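Local coordinates for protein iron-containing superoxide dismutase B2 (PDB 3ESF) that probably removes superoxide radicals, converting them to hydrogen peroxide and molecular oxygen at a protein-bound iron ion, at residues F3-L8 with F27-H32; W80-P85 with W188-N193. The protein carries 1 engineered substitution. One frame throughout, in Å; residues are numbered along the deposited sequence.

Contact 1 of 2, residues F3-L8 with F27-H32; sequences FSIPPL and FHYDKH. With FE (Fe (III) ion), chain E.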
loop_
_atom_site.group_PDB
_atom_site.type_symbol
_atom_site.label_atom_id
_atom_site.label_comp_id
_atom_site.label_asym_id
_atom_site.label_seq_id
_atom_site.Cartn_x
_atom_site.Cartn_y
_atom_site.Cartn_z
ATOM N N PHE A 3 10.971 -1.392 -23.471
ATOM C CA PHE A 3 11.311 -0.643 -22.282
ATOM C C PHE A 3 12.335 -1.413 -21.464
ATOM O O PHE A 3 12.332 -2.635 -21.427
ATOM C CB PHE A 3 10.058 -0.333 -21.459
ATOM C CG PHE A 3 9.078 0.561 -22.171
ATOM C CD1 PHE A 3 9.235 1.941 -22.136
ATOM C CD2 PHE A 3 8.012 0.021 -22.888
ATOM C CE1 PHE A 3 8.343 2.781 -22.819
ATOM C CE2 PHE A 3 7.106 0.844 -23.574
ATOM C CZ PHE A 3 7.288 2.235 -23.548
ATOM N N SER A 4 13.239 -0.673 -20.841
ATOM C CA SER A 4 14.196 -1.245 -19.890
ATOM C C SER A 4 14.417 -0.262 -18.749
ATOM O O SER A 4 13.930 0.879 -18.792
ATOM C CB SER A 4 15.502 -1.613 -20.575
ATOM O OG SER A 4 16.156 -0.459 -21.055
ATOM N N ILE A 5 15.096 -0.726 -17.704
ATOM C CA ILE A 5 15.483 0.150 -16.603
ATOM C C ILE A 5 16.991 0.054 -16.416
ATOM O O ILE A 5 17.577 -0.981 -16.744
ATOM C CB ILE A 5 14.746 -0.162 -15.267
ATOM C CG1 ILE A 5 14.901 -1.649 -14.847
ATOM C CG2 ILE A 5 13.285 0.322 -15.351
ATOM C CD1 ILE A 5 14.283 -2.034 -13.450
ATOM N N PRO A 6 17.610 1.135 -15.908
ATOM C CA PRO A 6 19.045 1.094 -15.607
ATOM C C PRO A 6 19.314 0.114 -14.463
ATOM O O PRO A 6 18.423 -0.108 -13.605
ATOM C CB PRO A 6 19.378 2.536 -15.154
ATOM C CG PRO A 6 18.176 3.376 -15.439
ATOM C CD PRO A 6 16.981 2.434 -15.578
ATOM N N PRO A 7 20.528 -0.455 -14.415
ATOM C CA PRO A 7 20.866 -1.312 -13.285
ATOM C C PRO A 7 20.851 -0.474 -12.005
ATOM O O PRO A 7 20.839 0.776 -12.075
ATOM C CB PRO A 7 22.294 -1.803 -13.634
ATOM C CG PRO A 7 22.845 -0.764 -14.566
ATOM C CD PRO A 7 21.650 -0.326 -15.371
ATOM N N LEU A 8 20.808 -1.134 -10.851
ATOM C CA LEU A 8 20.981 -0.448 -9.573
ATOM C C LEU A 8 22.299 0.342 -9.630
ATOM O O LEU A 8 23.281 -0.156 -10.159
ATOM C CB LEU A 8 21.008 -1.465 -8.429
ATOM C CG LEU A 8 19.691 -2.178 -8.110
ATOM C CD1 LEU A 8 19.961 -3.470 -7.379
ATOM C CD2 LEU A 8 18.765 -1.285 -7.281
ATOM N N PHE A 27 14.370 -8.224 -3.924
ATOM C CA PHE A 27 12.921 -8.326 -4.184
ATOM C C PHE A 27 12.386 -7.035 -4.785
ATOM O O PHE A 27 11.601 -7.069 -5.735
ATOM C CB PHE A 27 12.114 -8.785 -2.947
ATOM C CG PHE A 27 12.113 -10.278 -2.756
ATOM C CD1 PHE A 27 11.146 -11.068 -3.369
ATOM C CD2 PHE A 27 13.117 -10.898 -2.016
ATOM C CE1 PHE A 27 11.153 -12.460 -3.213
ATOM C CE2 PHE A 27 13.134 -12.274 -1.850
ATOM C CZ PHE A 27 12.158 -13.062 -2.458
ATOM N N HIS A 28 12.821 -5.898 -4.256
ATOM C CA HIS A 28 12.243 -4.626 -4.662
ATOM C C HIS A 28 12.542 -4.289 -6.147
ATOM O O HIS A 28 11.642 -3.880 -6.919
ATOM C CB HIS A 28 12.738 -3.528 -3.715
ATOM C CG HIS A 28 11.927 -2.283 -3.773
ATOM N ND1 HIS A 28 12.242 -1.160 -3.051
ATOM C CD2 HIS A 28 10.819 -1.975 -4.488
ATOM C CE1 HIS A 28 11.364 -0.211 -3.314
ATOM N NE2 HIS A 28 10.490 -0.683 -4.181
ATOM N N TYR A 29 13.806 -4.488 -6.525
ATOM C CA TYR A 29 14.259 -4.270 -7.893
ATOM C C TYR A 29 13.818 -5.408 -8.814
ATOM O O TYR A 29 13.185 -5.137 -9.829
ATOM C CB TYR A 29 15.793 -4.053 -7.965
ATOM C CG TYR A 29 16.321 -3.670 -9.341
ATOM C CD1 TYR A 29 16.489 -2.317 -9.703
ATOM C CD2 TYR A 29 16.675 -4.655 -10.276
ATOM C CE1 TYR A 29 16.968 -1.962 -10.965
ATOM C CE2 TYR A 29 17.132 -4.320 -11.531
ATOM C CZ TYR A 29 17.283 -2.965 -11.879
ATOM O OH TYR A 29 17.772 -2.636 -13.132
ATOM N N ASP A 30 14.135 -6.663 -8.462
ATOM C CA ASP A 30 13.916 -7.801 -9.387
ATOM C C ASP A 30 12.439 -8.151 -9.573
ATOM O O ASP A 30 12.038 -8.544 -10.660
ATOM C CB ASP A 30 14.671 -9.064 -8.964
ATOM C CG ASP A 30 16.162 -9.007 -9.264
ATOM O OD1 ASP A 30 16.616 -8.085 -9.980
ATOM O OD2 ASP A 30 16.893 -9.898 -8.780
ATOM N N LYS A 31 11.660 -8.041 -8.499
ATOM C CA LYS A 31 10.238 -8.387 -8.535
ATOM C C LYS A 31 9.357 -7.165 -8.817
ATOM O O LYS A 31 8.718 -7.121 -9.865
ATOM C CB LYS A 31 9.808 -9.183 -7.287
ATOM C CG LYS A 31 10.714 -10.425 -6.961
ATOM C CD LYS A 31 10.645 -11.469 -8.087
ATOM C CE LYS A 31 10.960 -12.913 -7.630
ATOM N NZ LYS A 31 12.174 -13.102 -6.757
ATOM N N HIS A 32 9.347 -6.165 -7.930
ATOM C CA HIS A 32 8.465 -5.012 -8.109
ATOM C C HIS A 32 8.841 -4.113 -9.267
ATOM O O HIS A 32 8.018 -3.916 -10.163
ATOM C CB HIS A 32 8.270 -4.204 -6.809
ATOM C CG HIS A 32 7.693 -5.026 -5.701
ATOM N ND1 HIS A 32 6.345 -5.290 -5.608
ATOM C CD2 HIS A 32 8.287 -5.728 -4.706
ATOM C CE1 HIS A 32 6.125 -6.076 -4.569
ATOM N NE2 HIS A 32 7.287 -6.369 -4.011
HETATM FE FE FE E . 8.559 0.226 -4.640
HETATM O O HOH W 1 6.755 1.351 -4.876
#
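Tyr-29 reaches from its helix into the bend of the N-terminal segment 3-8, and the phenol ring is met differently by Pro-6, Leu-8 and Ile-5. Its hydroxyl donates a hydrogen bond to the Pro-6 carbonyl, with OH and O 2.7 Å apart. The C=O...OH angle is 118°, and the donor stands well above the carbonyl plane, so the bond is short without following a lone pair. The acceptor itself lies at the rim of the phenol, in the plane of the ring. Leu-8 covers one face: its CG sits 4.0 Å from the centroid of the Tyr-29 ring, 27° off the normal, a CH-pi contact displaced toward the CD1 side, where Leu-8 CD2 comes within 3.5 Å of Tyr-29 CD1. Ile-5 approaches obliquely from the other side of the ring plane and presses CD1 against the phenol end, 3.5 Å from Tyr-29 CZ. Holding CG anti to the backbone N (chi1 -174°) aims the tyrosine at this loop. The helix involved is the first long helix of the alpha-hairpin domain of iron/manganese superoxide dismutases, and the preceding residue, His-28, binds the iron(III) ion through NE2 at 2.2 Å, alongside a water at 2.1 Å from the metal and His-76, Asp-161 and His-165. Beyond the two segments, Tyr-29 also packs against Trp-80 and Tyr-12, while Ile-5 touches Ile-73 and Asn-77 of helix 64-81. On this helix, His-32 bonds through NE2 to Tyr-168 OH of the second subunit.

Contact 2 of 2, residues W80-P85 with W188-N193; sequences WESMSP and WDHAEN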
loop_
_atom_site.group_PDB
_atom_site.type_symbol
_atom_site.label_atom_id
_atom_site.label_comp_id
_atom_site.label_asym_id
_atom_site.label_seq_id
_atom_site.Cartn_x
_atom_site.Cartn_y
_atom_site.Cartn_z
ATOM N N TRP A 80 16.203 4.798 -6.425
ATOM C CA TRP A 80 17.535 4.198 -6.315
ATOM C C TRP A 80 18.620 5.259 -6.414
ATOM O O TRP A 80 19.596 5.198 -5.674
ATOM C CB TRP A 80 17.808 3.086 -7.353
ATOM C CG TRP A 80 16.826 1.963 -7.363
ATOM C CD1 TRP A 80 16.124 1.506 -8.443
ATOM C CD2 TRP A 80 16.425 1.145 -6.248
ATOM N NE1 TRP A 80 15.299 0.477 -8.069
ATOM C CE2 TRP A 80 15.458 0.229 -6.735
ATOM C CE3 TRP A 80 16.782 1.102 -4.886
ATOM C CZ2 TRP A 80 14.853 -0.735 -5.918
ATOM C CZ3 TRP A 80 16.175 0.147 -4.065
ATOM C CH2 TRP A 80 15.219 -0.760 -4.588
ATOM N N GLU A 81 18.456 6.224 -7.321
ATOM C CA GLU A 81 19.394 7.337 -7.450
ATOM C C GLU A 81 19.400 8.295 -6.252
ATOM O O GLU A 81 20.396 8.967 -5.996
ATOM C CB GLU A 81 19.151 8.108 -8.752
ATOM C CG GLU A 81 19.613 7.353 -10.005
ATOM C CD GLU A 81 21.125 7.114 -10.049
ATOM O OE1 GLU A 81 21.859 7.628 -9.176
ATOM O OE2 GLU A 81 21.593 6.411 -10.982
ATOM N N SER A 82 18.290 8.323 -5.513
ATOM C CA SER A 82 18.122 9.149 -4.309
ATOM C C SER A 82 18.846 8.566 -3.086
ATOM O O SER A 82 18.824 9.159 -1.989
ATOM C CB SER A 82 16.626 9.329 -3.992
ATOM O OG SER A 82 15.959 10.083 -5.008
ATOM N N MET A 83 19.495 7.414 -3.284
ATOM C CA MET A 83 20.236 6.730 -2.220
ATOM C C MET A 83 21.625 6.349 -2.683
ATOM O O MET A 83 21.873 6.209 -3.894
ATOM C CB MET A 83 19.462 5.503 -1.733
ATOM C CG MET A 83 18.001 5.799 -1.337
ATOM S SD MET A 83 17.195 4.350 -0.647
ATOM C CE MET A 83 17.208 3.195 -2.056
ATOM N N SER A 84 22.545 6.214 -1.722
ATOM C CA SER A 84 23.930 5.883 -2.018
ATOM C C SER A 84 24.582 5.246 -0.801
ATOM O O SER A 84 24.228 5.578 0.338
ATOM C CB SER A 84 24.696 7.141 -2.442
ATOM O OG SER A 84 26.086 6.917 -2.439
ATOM N N PRO A 85 25.534 4.321 -1.027
ATOM C CA PRO A 85 26.297 3.805 0.114
ATOM C C PRO A 85 27.141 4.906 0.771
ATOM O O PRO A 85 27.555 4.756 1.929
ATOM C CB PRO A 85 27.180 2.716 -0.502
ATOM C CG PRO A 85 27.226 3.029 -1.969
ATOM C CD PRO A 85 25.938 3.702 -2.302
ATOM N N TRP A 188 22.904 13.236 -1.673
ATOM C CA TRP A 188 22.949 14.683 -1.934
ATOM C C TRP A 188 23.642 15.058 -3.257
ATOM O O TRP A 188 23.393 16.145 -3.800
ATOM C CB TRP A 188 23.563 15.453 -0.749
ATOM C CG TRP A 188 22.804 15.257 0.536
ATOM C CD1 TRP A 188 23.263 14.665 1.671
ATOM C CD2 TRP A 188 21.431 15.614 0.803
ATOM N NE1 TRP A 188 22.274 14.644 2.629
ATOM C CE2 TRP A 188 21.148 15.232 2.123
ATOM C CE3 TRP A 188 20.421 16.222 0.051
ATOM C CZ2 TRP A 188 19.892 15.439 2.712
ATOM C CZ3 TRP A 188 19.178 16.446 0.647
ATOM C CH2 TRP A 188 18.924 16.045 1.951
ATOM N N ASP A 189 24.530 14.188 -3.748
ATOM C CA ASP A 189 25.148 14.350 -5.088
ATOM C C ASP A 189 24.072 14.375 -6.183
ATOM O O ASP A 189 24.058 15.279 -7.020
ATOM C CB ASP A 189 26.170 13.232 -5.400
ATOM C CG ASP A 189 27.257 13.072 -4.331
ATOM O OD1 ASP A 189 27.205 13.774 -3.280
ATOM O OD2 ASP A 189 28.187 12.238 -4.558
ATOM N N HIS A 190 23.193 13.375 -6.158
ATOM C CA HIS A 190 22.049 13.263 -7.070
ATOM C C HIS A 190 21.070 14.424 -6.896
ATOM O O HIS A 190 20.631 15.007 -7.879
ATOM C CB HIS A 190 21.327 11.929 -6.862
ATOM C CG HIS A 190 20.057 11.803 -7.653
ATOM N ND1 HIS A 190 18.806 11.950 -7.093
ATOM C CD2 HIS A 190 19.856 11.561 -8.969
ATOM C CE1 HIS A 190 17.889 11.795 -8.032
ATOM N NE2 HIS A 190 18.503 11.560 -9.180
ATOM N N ALA A 191 20.749 14.747 -5.649
ATOM C CA ALA A 191 19.833 15.837 -5.337
ATOM C C ALA A 191 20.355 17.190 -5.865
ATOM O O ALA A 191 19.604 17.954 -6.480
ATOM C CB ALA A 191 19.574 15.891 -3.831
ATOM N N GLU A 192 21.639 17.465 -5.624
ATOM C CA GLU A 192 22.302 18.681 -6.115
ATOM C C GLU A 192 22.289 18.822 -7.641
ATOM O O GLU A 192 22.009 19.899 -8.161
ATOM C CB GLU A 192 23.746 18.720 -5.651
ATOM C CG GLU A 192 24.379 20.072 -5.759
ATOM C CD GLU A 192 25.784 20.042 -5.215
ATOM O OE1 GLU A 192 26.608 19.264 -5.763
ATOM O OE2 GLU A 192 26.051 20.771 -4.233
ATOM N N ASN A 193 22.616 17.732 -8.330
ATOM C CA ASN A 193 22.542 17.682 -9.782
ATOM C C ASN A 193 21.105 17.884 -10.330
ATOM O O ASN A 193 20.919 18.600 -11.318
ATOM C CB ASN A 193 23.189 16.396 -10.322
ATOM C CG ASN A 193 24.745 16.416 -10.256
ATOM O OD1 ASN A 193 25.409 17.437 -9.927
ATOM N ND2 ASN A 193 25.332 15.268 -10.596
#
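The side chain of His-190, from CB to the ring tip, lies against the end of helix 64-81, chiefly against Glu-81. With CG anti to the backbone N (chi1 174°), the side chain leaves its helix in the direction of segment 80-85. Its first atom, CB, lies 3.2 Å from Glu-81 O, and CG follows at 3.3 Å from the same Glu-81 O; these are carbon-to-carbonyl approaches, and the polar demand of that oxygen is met by Asn-187 ND2, which donates a hydrogen bond to it. Farther out, CD2 lies 3.5 Å from Glu-81 CB, and NE2 comes equally near that methylene. The ring is turned about chi2 (-103°) to present a face to it: Glu-81 CB stands 3.7 Å from the His-190 centroid, only 20° off the normal, a CH-pi contact offset toward the rim. CE1 and ND1 both lie 4.0 Å from Ser-82 OG, which is loose packing, while ND1 is also 3.6 Å from Glu-81 O. The serine hydroxyl is engaged elsewhere, with Phe-78 O and the backbone N of Thr-159. The Glu-81 chain bends at chi2, and its OE1 remains 5.2 Å from His-190 NE2, too far for a salt bridge, although a weak electrostatic influence on the imidazole is possible. Phe-78 adds an edge-to-face ring contact to the histidine. The arrangement joins the two parts of an iron/manganese superoxide dismutase: the second long helix of the N-terminal alpha-hairpin domain, at its end, against the last helix of the C-terminal alpha/beta domain.

Helix 64-81 is what the two contacts share: contact 2 includes its end, whereas contact 1 packs against it. Their centres are about 17 Å apart, yet they touch through Trp-80, whose ring meets His-28, Tyr-29 and Leu-8. Both are partly buried: in contact 1 Tyr-29 and Leu-8 are buried while Pro-6 and Pro-7 reach the surface; in contact 2 Ser-82 is buried and Glu-81 and His-190 are partly exposed. The first lies within the alpha-hairpin domain and includes an iron ligand, combining one hydrogen bond with apolar packing round a phenol. The second joins the two domains without an iron ligand, through CH-pi and van der Waals packing on an imidazole.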